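PDB 1L1L: ribonucleoside triphosphate reductase from Lactobacillus leichmannii, which probably reduces ribonucleoside triphosphates to their deoxyribonucleotides with a cobalamin (B12) cofactor, as a monomeric class II ribonucleotide reductase. Local coordinates for residues R461-I464 against Q465-R469. Sequence-based numbering, arbitrary orientation.
Sequences REII and QKNRR
The last turn of helix 458-467, just ahead of strand 471-474, brings Ile-463 and Ile-464 against Asn-467 and Arg-468, and illustrates how an alpha-helix ends at a residue of positive phi, here Arg-468. Four successive i to i+4 bonds run down this end, from Gln-465 N to Arg-461 O (2.9 Å) through to Arg-468 N, which reaches Ile-464 O at 2.6 Å even though its own residue has left the helical conformation (phi 51°). Around that same oxygen the side chain of Arg-468 folds back, being bent at chi2 (-67°), and lays its CG and CD 3.5 Å from Ile-464 O. The guanidinium is thereby carried to Thr-451 OG1, which NH1 hydrogen-bonds, and to Phe-452, with which it makes a cation-pi contact. One residue earlier along each segment, the ethyl branch of Ile-463 leaves anti to the backbone N (chi1 -172°) and crosses the Asn-467 side chain at an oblique angle, while the Ile-463 side chain also touches Ala-414 of strand 412-414. Asn-467 ND2 donates to Glu-417 OE1, an oxygen that Arg-469 NE also engages in a salt bridge. Of the Ile-463 carbons, CD1 comes closest to this amide, 3.4 Å from Asn-467 ND2, with CG1 just behind at 3.6 Å.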
ATOM      1  N   ARG A 461       1.366   6.818  17.953  1.00 38.26           N
ATOM      2  CA  ARG A 461       2.451   6.554  18.895  1.00 38.64           C
ATOM      3  C   ARG A 461       2.004   5.576  19.981  1.00 38.68           C
ATOM      4  O   ARG A 461       2.692   4.594  20.276  1.00 38.85           O
ATOM      5  CB  ARG A 461       2.936   7.858  19.551  1.00 38.77           C
ATOM      6  CG  ARG A 461       3.674   8.808  18.607  1.00 39.46           C
ATOM      7  CD  ARG A 461       4.466   9.880  19.369  1.00 39.89           C
ATOM      8  NE  ARG A 461       3.616  10.822  20.089  1.00 40.21           N
ATOM      9  CZ  ARG A 461       3.244  12.010  19.624  1.00 40.68           C
ATOM     10  NH1 ARG A 461       3.650  12.420  18.430  1.00 41.65           N
ATOM     11  NH2 ARG A 461       2.456  12.791  20.355  1.00 41.50           N
ATOM     12  N   GLU A 462       0.836   5.836  20.558  1.00 38.82           N
ATOM     13  CA  GLU A 462       0.310   5.001  21.626  1.00 38.71           C
ATOM     14  C   GLU A 462       0.033   3.572  21.187  1.00 37.69           C
ATOM     15  O   GLU A 462       0.494   2.626  21.818  1.00 37.48           O
ATOM     16  CB  GLU A 462      -0.963   5.629  22.193  1.00 40.45           C
ATOM     17  CG  GLU A 462      -0.872   7.139  22.310  1.00 43.46           C
ATOM     18  CD  GLU A 462      -1.549   7.697  23.546  1.00 46.01           C
ATOM     19  OE1 GLU A 462      -2.635   7.198  23.927  1.00 47.11           O
ATOM     20  OE2 GLU A 462      -0.996   8.656  24.128  1.00 47.10           O
ATOM     21  N   ILE A 463      -0.715   3.410  20.101  1.00 36.61           N
ATOM     22  CA  ILE A 463      -1.040   2.077  19.616  1.00 35.53           C
ATOM     23  C   ILE A 463       0.207   1.281  19.222  1.00 35.44           C
ATOM     24  O   ILE A 463       0.285   0.079  19.472  1.00 36.22           O
ATOM     25  CB  ILE A 463      -2.005   2.133  18.405  1.00 34.08           C
ATOM     26  CG1 ILE A 463      -2.469   0.722  18.062  1.00 33.98           C
ATOM     27  CG2 ILE A 463      -1.323   2.745  17.199  1.00 33.04           C
ATOM     28  CD1 ILE A 463      -3.225   0.048  19.182  1.00 34.18           C
ATOM     29  N   ILE A 464       1.170   1.947  18.601  1.00 35.56           N
ATOM     30  CA  ILE A 464       2.401   1.280  18.184  1.00 37.01           C
ATOM     31  C   ILE A 464       3.209   0.840  19.408  1.00 37.87           C
ATOM     32  O   ILE A 464       3.781  -0.260  19.433  1.00 37.31           O
ATOM     33  CB  ILE A 464       3.259   2.210  17.310  1.00 36.95           C
ATOM     34  CG1 ILE A 464       2.547   2.471  15.983  1.00 36.85           C
ATOM     35  CG2 ILE A 464       4.613   1.580  17.049  1.00 37.77           C
ATOM     36  CD1 ILE A 464       3.224   3.507  15.144  1.00 36.33           C
ATOM     37  N   GLN A 465       3.247   1.707  20.419  1.00 38.81           N
ATOM     38  CA  GLN A 465       3.958   1.418  21.659  1.00 40.36           C
ATOM     39  C   GLN A 465       3.398   0.137  22.265  1.00 39.66           C
ATOM     40  O   GLN A 465       4.133  -0.704  22.784  1.00 40.06           O
ATOM     41  CB  GLN A 465       3.775   2.575  22.644  1.00 42.03           C
ATOM     42  CG  GLN A 465       4.252   2.278  24.061  1.00 45.21           C
ATOM     43  CD  GLN A 465       5.751   2.041  24.148  1.00 47.04           C
ATOM     44  OE1 GLN A 465       6.551   2.914  23.796  1.00 48.33           O
ATOM     45  NE2 GLN A 465       6.140   0.858  24.625  1.00 48.61           N
ATOM     46  N   LYS A 466       2.084  -0.012  22.173  1.00 38.76           N
ATOM     47  CA  LYS A 466       1.415  -1.176  22.722  1.00 37.58           C
ATOM     48  C   LYS A 466       1.512  -2.410  21.835  1.00 37.07           C
ATOM     49  O   LYS A 466       1.610  -3.526  22.345  1.00 37.09           O
ATOM     50  CB  LYS A 466      -0.054  -0.835  22.993  1.00 37.50           C
ATOM     51  CG  LYS A 466      -0.898  -2.001  23.476  1.00 38.10           C
ATOM     52  CD  LYS A 466      -2.336  -1.563  23.688  1.00 38.50           C
ATOM     53  CE  LYS A 466      -3.248  -2.752  23.905  1.00 39.63           C
ATOM     54  NZ  LYS A 466      -4.684  -2.341  23.946  1.00 41.00           N
ATOM     55  N   ASN A 467       1.495  -2.214  20.515  1.00 35.86           N
ATOM     56  CA  ASN A 467       1.545  -3.340  19.576  1.00 35.88           C
ATOM     57  C   ASN A 467       2.888  -3.710  18.943  1.00 35.01           C
ATOM     58  O   ASN A 467       3.201  -4.891  18.822  1.00 36.30           O
ATOM     59  CB  ASN A 467       0.531  -3.132  18.443  1.00 35.40           C
ATOM     60  CG  ASN A 467      -0.902  -3.237  18.915  1.00 35.62           C
ATOM     61  OD1 ASN A 467      -1.172  -3.685  20.030  1.00 34.83           O
ATOM     62  ND2 ASN A 467      -1.836  -2.843  18.055  1.00 35.71           N
ATOM     63  N   ARG A 468       3.665  -2.721  18.522  1.00 35.43           N
ATOM     64  CA  ARG A 468       4.956  -2.997  17.881  1.00 36.16           C
ATOM     65  C   ARG A 468       4.727  -4.006  16.760  1.00 36.02           C
ATOM     66  O   ARG A 468       5.548  -4.891  16.520  1.00 36.42           O
ATOM     67  CB  ARG A 468       5.951  -3.571  18.898  1.00 36.51           C
ATOM     68  CG  ARG A 468       6.305  -2.618  20.026  1.00 37.38           C
ATOM     69  CD  ARG A 468       7.089  -1.423  19.520  1.00 37.57           C
ATOM     70  NE  ARG A 468       7.397  -0.490  20.601  1.00 39.21           N
ATOM     71  CZ  ARG A 468       8.025   0.670  20.439  1.00 38.53           C
ATOM     72  NH1 ARG A 468       8.424   1.052  19.232  1.00 38.64           N
ATOM     73  NH2 ARG A 468       8.245   1.457  21.484  1.00 39.42           N
ATOM     74  N   ARG A 469       3.595  -3.865  16.075  1.00 35.67           N
ATOM     75  CA  ARG A 469       3.232  -4.777  14.999  1.00 34.49           C
ATOM     76  C   ARG A 469       4.225  -4.778  13.829  1.00 33.78           C
ATOM     77  O   ARG A 469       4.717  -3.735  13.402  1.00 33.08           O
ATOM     78  CB  ARG A 469       1.821  -4.435  14.474  1.00 34.38           C
ATOM     79  CG  ARG A 469       1.172  -5.542  13.651  1.00 33.20           C
ATOM     80  CD  ARG A 469      -0.068  -5.042  12.897  1.00 33.17           C
ATOM     81  NE  ARG A 469      -1.109  -4.562  13.799  1.00 31.87           N
ATOM     82  CZ  ARG A 469      -1.993  -5.342  14.404  1.00 31.65           C
ATOM     83  NH1 ARG A 469      -1.974  -6.653  14.205  1.00 31.59           N
ATOM     84  NH2 ARG A 469      -2.900  -4.807  15.213  1.00 30.96           N
TER